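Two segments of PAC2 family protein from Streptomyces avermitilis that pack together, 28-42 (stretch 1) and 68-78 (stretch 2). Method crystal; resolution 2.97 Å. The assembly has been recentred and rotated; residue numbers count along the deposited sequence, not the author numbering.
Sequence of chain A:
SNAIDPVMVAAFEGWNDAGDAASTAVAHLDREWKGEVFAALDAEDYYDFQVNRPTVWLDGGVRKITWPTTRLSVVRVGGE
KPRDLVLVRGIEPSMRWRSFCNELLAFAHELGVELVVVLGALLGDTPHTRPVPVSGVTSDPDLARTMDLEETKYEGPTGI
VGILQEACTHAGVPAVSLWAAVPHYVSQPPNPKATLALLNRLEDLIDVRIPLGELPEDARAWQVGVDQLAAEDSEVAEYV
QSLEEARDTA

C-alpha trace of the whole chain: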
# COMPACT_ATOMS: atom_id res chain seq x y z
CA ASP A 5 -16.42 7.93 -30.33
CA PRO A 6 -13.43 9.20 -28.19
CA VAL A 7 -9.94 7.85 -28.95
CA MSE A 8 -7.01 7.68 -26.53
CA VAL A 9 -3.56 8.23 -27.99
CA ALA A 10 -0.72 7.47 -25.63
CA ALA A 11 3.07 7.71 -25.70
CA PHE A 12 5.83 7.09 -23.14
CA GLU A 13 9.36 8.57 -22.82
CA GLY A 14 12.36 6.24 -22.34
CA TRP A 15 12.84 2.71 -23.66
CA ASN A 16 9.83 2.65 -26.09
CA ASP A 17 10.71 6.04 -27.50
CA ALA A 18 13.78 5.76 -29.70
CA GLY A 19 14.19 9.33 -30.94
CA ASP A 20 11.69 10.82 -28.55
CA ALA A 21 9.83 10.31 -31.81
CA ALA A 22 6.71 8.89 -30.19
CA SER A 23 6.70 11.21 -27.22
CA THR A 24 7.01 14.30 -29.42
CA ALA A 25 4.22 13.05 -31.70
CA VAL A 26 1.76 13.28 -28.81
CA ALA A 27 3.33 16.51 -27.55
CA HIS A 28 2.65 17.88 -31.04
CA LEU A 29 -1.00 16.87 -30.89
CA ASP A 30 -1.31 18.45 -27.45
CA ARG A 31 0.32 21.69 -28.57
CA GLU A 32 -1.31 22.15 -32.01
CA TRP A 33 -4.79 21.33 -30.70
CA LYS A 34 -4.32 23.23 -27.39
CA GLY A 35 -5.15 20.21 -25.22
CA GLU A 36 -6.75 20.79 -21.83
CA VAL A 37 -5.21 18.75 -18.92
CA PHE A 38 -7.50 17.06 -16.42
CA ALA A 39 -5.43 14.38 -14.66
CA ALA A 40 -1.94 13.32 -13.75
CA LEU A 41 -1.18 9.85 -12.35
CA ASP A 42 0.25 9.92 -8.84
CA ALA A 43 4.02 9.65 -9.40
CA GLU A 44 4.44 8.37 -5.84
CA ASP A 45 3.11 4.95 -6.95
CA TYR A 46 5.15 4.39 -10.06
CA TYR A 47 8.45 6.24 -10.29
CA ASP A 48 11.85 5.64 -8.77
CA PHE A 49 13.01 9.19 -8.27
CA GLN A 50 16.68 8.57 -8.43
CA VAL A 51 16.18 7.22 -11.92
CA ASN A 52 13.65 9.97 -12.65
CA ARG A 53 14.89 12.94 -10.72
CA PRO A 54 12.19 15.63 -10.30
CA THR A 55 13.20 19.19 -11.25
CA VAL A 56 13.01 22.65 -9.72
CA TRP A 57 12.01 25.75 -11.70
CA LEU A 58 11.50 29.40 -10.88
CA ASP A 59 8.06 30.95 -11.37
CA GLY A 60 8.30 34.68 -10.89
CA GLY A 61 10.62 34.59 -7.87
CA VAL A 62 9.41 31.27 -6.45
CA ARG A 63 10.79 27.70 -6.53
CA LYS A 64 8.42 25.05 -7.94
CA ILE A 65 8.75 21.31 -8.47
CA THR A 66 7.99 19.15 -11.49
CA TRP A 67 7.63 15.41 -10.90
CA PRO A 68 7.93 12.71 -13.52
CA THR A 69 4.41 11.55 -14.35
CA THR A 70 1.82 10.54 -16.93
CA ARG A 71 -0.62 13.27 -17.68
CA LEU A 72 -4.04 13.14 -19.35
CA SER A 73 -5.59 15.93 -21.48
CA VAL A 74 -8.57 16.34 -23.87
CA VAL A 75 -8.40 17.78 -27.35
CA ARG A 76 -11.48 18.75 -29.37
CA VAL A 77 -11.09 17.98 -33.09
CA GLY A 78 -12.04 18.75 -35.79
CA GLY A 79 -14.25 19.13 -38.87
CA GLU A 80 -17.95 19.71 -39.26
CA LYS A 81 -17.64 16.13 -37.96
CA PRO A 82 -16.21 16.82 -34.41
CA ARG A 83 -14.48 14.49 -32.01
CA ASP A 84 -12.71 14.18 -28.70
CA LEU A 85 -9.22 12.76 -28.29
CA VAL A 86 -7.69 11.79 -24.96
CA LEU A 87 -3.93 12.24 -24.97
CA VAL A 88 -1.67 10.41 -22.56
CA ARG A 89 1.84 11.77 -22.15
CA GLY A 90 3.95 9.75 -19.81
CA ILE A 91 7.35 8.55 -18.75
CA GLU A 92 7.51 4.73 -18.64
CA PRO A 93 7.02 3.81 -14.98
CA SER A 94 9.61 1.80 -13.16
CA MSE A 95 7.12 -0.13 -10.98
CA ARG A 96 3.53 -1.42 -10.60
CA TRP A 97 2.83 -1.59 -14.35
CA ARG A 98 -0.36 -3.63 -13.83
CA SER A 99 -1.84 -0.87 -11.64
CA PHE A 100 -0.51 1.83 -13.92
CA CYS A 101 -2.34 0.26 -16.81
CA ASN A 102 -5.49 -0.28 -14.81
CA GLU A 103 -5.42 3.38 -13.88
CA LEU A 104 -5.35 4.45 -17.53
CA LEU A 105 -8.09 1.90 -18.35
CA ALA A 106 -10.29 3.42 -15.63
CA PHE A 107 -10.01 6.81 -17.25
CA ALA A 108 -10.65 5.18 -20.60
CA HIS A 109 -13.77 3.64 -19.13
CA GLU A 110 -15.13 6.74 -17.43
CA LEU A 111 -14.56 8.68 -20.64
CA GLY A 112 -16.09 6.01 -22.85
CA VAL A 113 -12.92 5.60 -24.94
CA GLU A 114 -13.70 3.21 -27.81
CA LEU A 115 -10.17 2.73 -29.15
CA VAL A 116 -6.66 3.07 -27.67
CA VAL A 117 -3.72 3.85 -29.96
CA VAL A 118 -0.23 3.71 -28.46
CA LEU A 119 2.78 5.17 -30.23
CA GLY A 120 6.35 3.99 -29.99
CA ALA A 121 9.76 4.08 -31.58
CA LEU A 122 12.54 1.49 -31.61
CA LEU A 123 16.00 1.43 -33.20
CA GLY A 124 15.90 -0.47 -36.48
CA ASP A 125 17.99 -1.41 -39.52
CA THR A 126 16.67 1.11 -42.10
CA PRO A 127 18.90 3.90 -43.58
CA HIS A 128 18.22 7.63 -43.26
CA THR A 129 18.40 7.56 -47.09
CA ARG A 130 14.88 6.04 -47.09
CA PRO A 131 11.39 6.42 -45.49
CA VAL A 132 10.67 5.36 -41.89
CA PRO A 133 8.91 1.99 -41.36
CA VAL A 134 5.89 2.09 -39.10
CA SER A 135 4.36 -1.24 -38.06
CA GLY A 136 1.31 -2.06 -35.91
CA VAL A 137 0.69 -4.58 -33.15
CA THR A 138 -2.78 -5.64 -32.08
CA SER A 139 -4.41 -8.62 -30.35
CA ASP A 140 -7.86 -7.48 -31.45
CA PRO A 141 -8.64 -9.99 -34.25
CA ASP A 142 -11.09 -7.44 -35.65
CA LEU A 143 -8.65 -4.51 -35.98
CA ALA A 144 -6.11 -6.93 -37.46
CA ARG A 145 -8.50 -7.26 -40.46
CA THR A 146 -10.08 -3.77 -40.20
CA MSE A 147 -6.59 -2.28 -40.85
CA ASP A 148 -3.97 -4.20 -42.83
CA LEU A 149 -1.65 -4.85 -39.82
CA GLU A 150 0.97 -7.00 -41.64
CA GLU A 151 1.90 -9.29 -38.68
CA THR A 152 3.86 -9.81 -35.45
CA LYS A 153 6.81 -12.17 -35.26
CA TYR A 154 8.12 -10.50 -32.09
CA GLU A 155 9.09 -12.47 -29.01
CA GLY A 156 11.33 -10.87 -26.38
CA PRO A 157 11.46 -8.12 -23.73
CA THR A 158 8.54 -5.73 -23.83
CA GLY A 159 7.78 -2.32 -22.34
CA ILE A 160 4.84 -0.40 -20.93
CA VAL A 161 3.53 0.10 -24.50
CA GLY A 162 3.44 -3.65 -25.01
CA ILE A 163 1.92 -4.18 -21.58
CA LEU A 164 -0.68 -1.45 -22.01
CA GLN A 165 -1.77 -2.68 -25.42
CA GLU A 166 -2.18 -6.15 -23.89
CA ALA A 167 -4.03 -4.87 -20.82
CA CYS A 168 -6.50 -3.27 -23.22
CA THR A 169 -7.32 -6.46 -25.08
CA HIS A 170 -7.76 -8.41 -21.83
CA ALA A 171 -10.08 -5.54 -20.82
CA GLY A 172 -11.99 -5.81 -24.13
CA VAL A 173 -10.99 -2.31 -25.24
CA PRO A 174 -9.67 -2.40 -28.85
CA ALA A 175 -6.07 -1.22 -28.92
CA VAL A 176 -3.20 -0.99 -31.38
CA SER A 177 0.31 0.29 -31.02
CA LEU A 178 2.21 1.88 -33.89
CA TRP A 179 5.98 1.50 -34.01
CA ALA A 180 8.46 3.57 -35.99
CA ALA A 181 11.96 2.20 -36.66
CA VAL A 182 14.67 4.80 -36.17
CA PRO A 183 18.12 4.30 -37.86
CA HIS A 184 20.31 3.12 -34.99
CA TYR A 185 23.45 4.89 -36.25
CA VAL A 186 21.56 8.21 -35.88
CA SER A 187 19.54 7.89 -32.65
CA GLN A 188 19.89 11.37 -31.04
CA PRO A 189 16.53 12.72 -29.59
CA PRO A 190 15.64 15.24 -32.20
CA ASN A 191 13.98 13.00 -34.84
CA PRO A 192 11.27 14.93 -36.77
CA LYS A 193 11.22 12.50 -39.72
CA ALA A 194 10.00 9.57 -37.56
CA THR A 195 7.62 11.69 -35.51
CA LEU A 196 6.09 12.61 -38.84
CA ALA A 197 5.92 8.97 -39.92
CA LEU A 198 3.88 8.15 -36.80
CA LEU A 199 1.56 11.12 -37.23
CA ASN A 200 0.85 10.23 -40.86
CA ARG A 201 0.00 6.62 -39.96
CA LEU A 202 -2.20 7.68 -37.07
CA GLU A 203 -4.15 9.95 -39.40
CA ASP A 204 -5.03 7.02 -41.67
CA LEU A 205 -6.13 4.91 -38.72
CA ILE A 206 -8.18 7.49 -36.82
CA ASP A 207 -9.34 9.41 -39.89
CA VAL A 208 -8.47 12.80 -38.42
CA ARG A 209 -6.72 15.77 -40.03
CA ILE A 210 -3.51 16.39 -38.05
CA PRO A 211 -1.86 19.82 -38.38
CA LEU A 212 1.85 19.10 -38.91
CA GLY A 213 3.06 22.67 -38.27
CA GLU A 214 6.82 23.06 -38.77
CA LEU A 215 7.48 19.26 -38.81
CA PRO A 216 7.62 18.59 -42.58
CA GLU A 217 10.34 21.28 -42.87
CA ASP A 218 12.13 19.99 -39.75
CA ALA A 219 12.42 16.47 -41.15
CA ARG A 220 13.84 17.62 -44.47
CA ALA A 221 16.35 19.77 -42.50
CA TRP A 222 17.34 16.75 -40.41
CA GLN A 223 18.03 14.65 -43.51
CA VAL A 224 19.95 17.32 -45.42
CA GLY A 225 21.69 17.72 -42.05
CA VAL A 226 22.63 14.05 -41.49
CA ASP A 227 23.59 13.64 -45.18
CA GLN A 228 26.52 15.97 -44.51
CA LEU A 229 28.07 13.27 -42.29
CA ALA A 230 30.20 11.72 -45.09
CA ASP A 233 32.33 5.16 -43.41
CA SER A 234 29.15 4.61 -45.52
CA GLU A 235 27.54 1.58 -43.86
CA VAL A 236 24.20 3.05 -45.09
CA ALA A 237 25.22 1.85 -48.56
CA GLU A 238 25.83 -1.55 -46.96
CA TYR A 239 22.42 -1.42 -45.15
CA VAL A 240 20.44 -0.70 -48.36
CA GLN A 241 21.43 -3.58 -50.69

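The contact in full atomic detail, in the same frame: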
# COMPACT_ATOMS: atom_id res chain seq x y z
N HIS A 28 3.07 17.12 -29.88
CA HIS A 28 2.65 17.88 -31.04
C HIS A 28 1.12 17.96 -31.14
O HIS A 28 0.57 19.02 -31.42
CB HIS A 28 3.23 17.23 -32.30
CG HIS A 28 2.90 17.96 -33.56
ND1 HIS A 28 3.71 18.93 -34.08
CD2 HIS A 28 1.85 17.85 -34.39
CE1 HIS A 28 3.17 19.40 -35.19
NE2 HIS A 28 2.04 18.77 -35.40
N LEU A 29 0.45 16.85 -30.91
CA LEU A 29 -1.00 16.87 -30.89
C LEU A 29 -1.49 17.78 -29.77
O LEU A 29 -2.42 18.55 -29.96
CB LEU A 29 -1.56 15.46 -30.71
CG LEU A 29 -1.14 14.47 -31.80
CD1 LEU A 29 -1.78 13.13 -31.56
CD2 LEU A 29 -1.53 14.99 -33.17
N ASP A 30 -0.86 17.69 -28.60
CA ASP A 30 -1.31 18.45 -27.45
C ASP A 30 -1.14 19.94 -27.68
O ASP A 30 -2.01 20.73 -27.34
CB ASP A 30 -0.58 18.02 -26.18
CG ASP A 30 -1.32 18.44 -24.92
OD1 ASP A 30 -2.56 18.30 -24.89
OD2 ASP A 30 -0.69 18.90 -23.95
N ARG A 31 0.00 20.30 -28.25
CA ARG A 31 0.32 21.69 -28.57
C ARG A 31 -0.60 22.23 -29.65
O ARG A 31 -1.37 23.14 -29.38
CB ARG A 31 1.79 21.79 -28.97
CG ARG A 31 2.34 23.19 -29.26
CD ARG A 31 3.80 23.08 -29.76
NE ARG A 31 4.46 21.87 -29.21
CZ ARG A 31 5.07 20.93 -29.93
NH1 ARG A 31 5.18 21.06 -31.27
NH2 ARG A 31 5.60 19.86 -29.32
N GLU A 32 -0.55 21.64 -30.86
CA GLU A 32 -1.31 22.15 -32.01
C GLU A 32 -2.79 22.29 -31.72
O GLU A 32 -3.41 23.26 -32.15
CB GLU A 32 -1.13 21.30 -33.28
CG GLU A 32 0.30 21.05 -33.78
CD GLU A 32 1.19 22.30 -33.90
OE1 GLU A 32 0.85 23.23 -34.67
OE2 GLU A 32 2.26 22.30 -33.23
N TRP A 33 -3.36 21.32 -31.01
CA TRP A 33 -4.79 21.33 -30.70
C TRP A 33 -5.14 21.95 -29.34
O TRP A 33 -6.28 21.87 -28.90
CB TRP A 33 -5.36 19.92 -30.78
CG TRP A 33 -5.60 19.43 -32.17
CD1 TRP A 33 -6.03 20.16 -33.24
CD2 TRP A 33 -5.47 18.08 -32.63
NE1 TRP A 33 -6.15 19.35 -34.35
CE2 TRP A 33 -5.82 18.07 -34.00
CE3 TRP A 33 -5.10 16.87 -32.03
CZ2 TRP A 33 -5.80 16.90 -34.77
CZ3 TRP A 33 -5.09 15.71 -32.79
CH2 TRP A 33 -5.44 15.73 -34.15
N LYS A 34 -4.15 22.58 -28.70
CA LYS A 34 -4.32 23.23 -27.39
C LYS A 34 -5.09 22.35 -26.40
O LYS A 34 -6.20 22.68 -25.98
CB LYS A 34 -4.97 24.65 -27.54
N GLY A 35 -4.49 21.21 -26.05
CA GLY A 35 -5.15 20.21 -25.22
C GLY A 35 -5.30 20.65 -23.79
O GLY A 35 -4.38 21.23 -23.21
N GLU A 36 -6.45 20.36 -23.20
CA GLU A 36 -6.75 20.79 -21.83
C GLU A 36 -6.54 19.63 -20.84
O GLU A 36 -7.27 18.63 -20.89
CB GLU A 36 -8.19 21.36 -21.76
N VAL A 37 -5.54 19.77 -19.96
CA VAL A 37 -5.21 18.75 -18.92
C VAL A 37 -6.34 18.54 -17.90
O VAL A 37 -6.99 19.47 -17.48
CB VAL A 37 -3.91 19.13 -18.14
CG1 VAL A 37 -3.71 18.26 -16.93
CG2 VAL A 37 -2.69 19.03 -19.03
N PHE A 38 -6.57 17.30 -17.50
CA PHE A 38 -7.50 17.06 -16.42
C PHE A 38 -7.03 16.02 -15.39
O PHE A 38 -7.68 15.82 -14.38
CB PHE A 38 -8.85 16.65 -16.98
CG PHE A 38 -8.80 15.38 -17.73
CD1 PHE A 38 -8.48 15.37 -19.08
CD2 PHE A 38 -9.04 14.17 -17.09
CE1 PHE A 38 -8.43 14.19 -19.80
CE2 PHE A 38 -8.98 12.98 -17.79
CZ PHE A 38 -8.66 12.99 -19.15
N ALA A 39 -5.91 15.35 -15.64
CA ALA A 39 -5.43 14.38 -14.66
C ALA A 39 -3.96 14.03 -14.84
O ALA A 39 -3.49 13.88 -15.95
CB ALA A 39 -6.29 13.10 -14.71
N ALA A 40 -3.25 13.92 -13.74
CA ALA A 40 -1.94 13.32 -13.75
C ALA A 40 -1.95 12.09 -12.84
O ALA A 40 -2.53 12.13 -11.75
CB ALA A 40 -0.92 14.32 -13.28
N LEU A 41 -1.33 10.98 -13.26
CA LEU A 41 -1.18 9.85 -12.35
C LEU A 41 -0.25 10.22 -11.20
O LEU A 41 0.71 10.98 -11.37
CB LEU A 41 -0.66 8.61 -13.03
CG LEU A 41 -1.54 8.01 -14.13
CD1 LEU A 41 -0.97 6.67 -14.57
CD2 LEU A 41 -2.95 7.84 -13.66
N ASP A 42 -0.54 9.68 -10.02
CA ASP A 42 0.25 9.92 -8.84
C ASP A 42 1.65 9.29 -8.96
O ASP A 42 1.80 8.08 -8.79
CB ASP A 42 -0.47 9.32 -7.65
CG ASP A 42 0.15 9.69 -6.36
OD1 ASP A 42 1.35 10.02 -6.40
OD2 ASP A 42 -0.55 9.69 -5.32
N PRO A 68 8.23 13.56 -12.38
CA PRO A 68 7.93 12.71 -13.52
C PRO A 68 6.51 12.21 -13.37
O PRO A 68 6.12 11.85 -12.28
CB PRO A 68 8.88 11.54 -13.36
CG PRO A 68 9.34 11.58 -11.95
CD PRO A 68 9.33 13.01 -11.57
N THR A 69 5.73 12.19 -14.45
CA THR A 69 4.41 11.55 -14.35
C THR A 69 3.79 11.22 -15.70
O THR A 69 4.48 11.24 -16.69
CB THR A 69 3.44 12.33 -13.39
OG1 THR A 69 2.35 11.47 -13.02
CG2 THR A 69 2.96 13.65 -14.01
N THR A 70 2.53 10.85 -15.71
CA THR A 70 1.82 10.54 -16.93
C THR A 70 0.59 11.38 -16.82
O THR A 70 -0.17 11.25 -15.85
CB THR A 70 1.44 9.05 -17.00
OG1 THR A 70 2.65 8.27 -17.07
CG2 THR A 70 0.59 8.75 -18.20
N ARG A 71 0.42 12.27 -17.78
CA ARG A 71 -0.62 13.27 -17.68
C ARG A 71 -1.66 13.07 -18.77
O ARG A 71 -1.31 12.69 -19.89
CB ARG A 71 0.00 14.65 -17.73
CG ARG A 71 -0.91 15.78 -17.28
CD ARG A 71 -0.12 17.07 -16.99
NE ARG A 71 1.23 16.80 -16.49
CZ ARG A 71 1.62 16.95 -15.22
NH1 ARG A 71 0.77 17.39 -14.28
NH2 ARG A 71 2.88 16.67 -14.90
N LEU A 72 -2.93 13.28 -18.42
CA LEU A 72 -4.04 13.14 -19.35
C LEU A 72 -4.71 14.48 -19.71
O LEU A 72 -5.05 15.26 -18.82
CB LEU A 72 -5.08 12.18 -18.78
CG LEU A 72 -4.68 10.72 -18.57
CD1 LEU A 72 -4.15 10.49 -17.16
CD2 LEU A 72 -5.85 9.78 -18.82
N SER A 73 -4.88 14.73 -21.01
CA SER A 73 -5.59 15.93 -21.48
C SER A 73 -6.55 15.59 -22.61
O SER A 73 -6.39 14.56 -23.28
CB SER A 73 -4.60 16.98 -21.96
OG SER A 73 -3.90 16.52 -23.10
N VAL A 74 -7.54 16.47 -22.82
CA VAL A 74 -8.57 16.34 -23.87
C VAL A 74 -8.34 17.35 -24.97
O VAL A 74 -8.15 18.54 -24.71
CB VAL A 74 -9.98 16.71 -23.37
CG1 VAL A 74 -11.03 16.05 -24.25
CG2 VAL A 74 -10.19 16.31 -21.94
N VAL A 75 -8.39 16.88 -26.21
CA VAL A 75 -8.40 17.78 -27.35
C VAL A 75 -9.75 17.64 -28.05
O VAL A 75 -10.32 16.55 -28.10
CB VAL A 75 -7.19 17.57 -28.33
CG1 VAL A 75 -5.88 17.89 -27.64
CG2 VAL A 75 -7.15 16.18 -28.87
N ARG A 76 -10.27 18.76 -28.55
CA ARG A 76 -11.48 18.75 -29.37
C ARG A 76 -11.15 19.02 -30.84
O ARG A 76 -10.87 20.16 -31.23
CB ARG A 76 -12.54 19.72 -28.83
N VAL A 77 -11.11 17.94 -31.62
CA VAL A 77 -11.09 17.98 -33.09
C VAL A 77 -12.57 17.99 -33.49
O VAL A 77 -13.42 17.71 -32.64
CB VAL A 77 -10.36 16.73 -33.64
CG1 VAL A 77 -10.24 16.78 -35.17
CG2 VAL A 77 -8.99 16.57 -32.99
N GLY A 78 -12.94 18.32 -34.73
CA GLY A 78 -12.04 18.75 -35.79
C GLY A 78 -12.89 19.40 -36.87
O GLY A 78 -13.03 20.61 -36.88

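The contact is built on backbone hydrogen bonds: the strand running through Glu 36 to Ala 40 pairs antiparallel with the one through Arg 71 to Val 77. Glu 36 and Val 74 form a reciprocal pair: Glu 36 N donates to Val 74 O, and Val 74 N to Glu 36 O, each at 2.9 Å and nearly linear. Further along, Leu 72 N donates to Ala 39 O at 2.6 Å, and Leu 41 N to Thr 70 O at 2.9 Å. Between the Val 37–Ser 73 and Ala 39–Leu 72 pairs lies a beta bulge, where the register shifts by one residue. Here Leu 72 O accepts from two successive amides, Phe 38 N at 2.9 Å and, less directly, Ala 39 N at 3.3 Å. Phe 38, with phi/psi of -137/-7, is the extra residue, unpaired between Val 37 and Ala 39.

Two side-chain hydrogen bonds add to the ladder. Ser 73 OG donates to Asp 30 OD1 at 2.9 Å, tying the second strand to the helix that carries Asp 30; serine, with chi1 in the p rotamer, places its hydroxyl within donating distance of the carboxylate. Thr 69 OG1 donates to Leu 41 O at a very short 2.4 Å, a value to be read cautiously at 2.97 Å resolution.

Gly 35 fits where the chain turns into the strand: its CA lies 3.4 Å from Val 75 CG1, and a CB there would clash with both that methyl and Asp 30 OD1.

Apolar packing completes the contact. Val 77 CG2 sits 3.6 Å from the centroid of the Trp 33 six-membered ring, almost on its normal, a CH-pi contact for which a broad, flat indole is well suited. The Phe 38 ring reaches back over the partner strand, its CD1 3.5 Å from Val 74 CG2 and its CZ 3.7 Å from Leu 72 CB. The Arg 71 guanidinium lies close to Ala 40, whose CB sits over one of its faces, 3.6 Å from Arg 71 NH1.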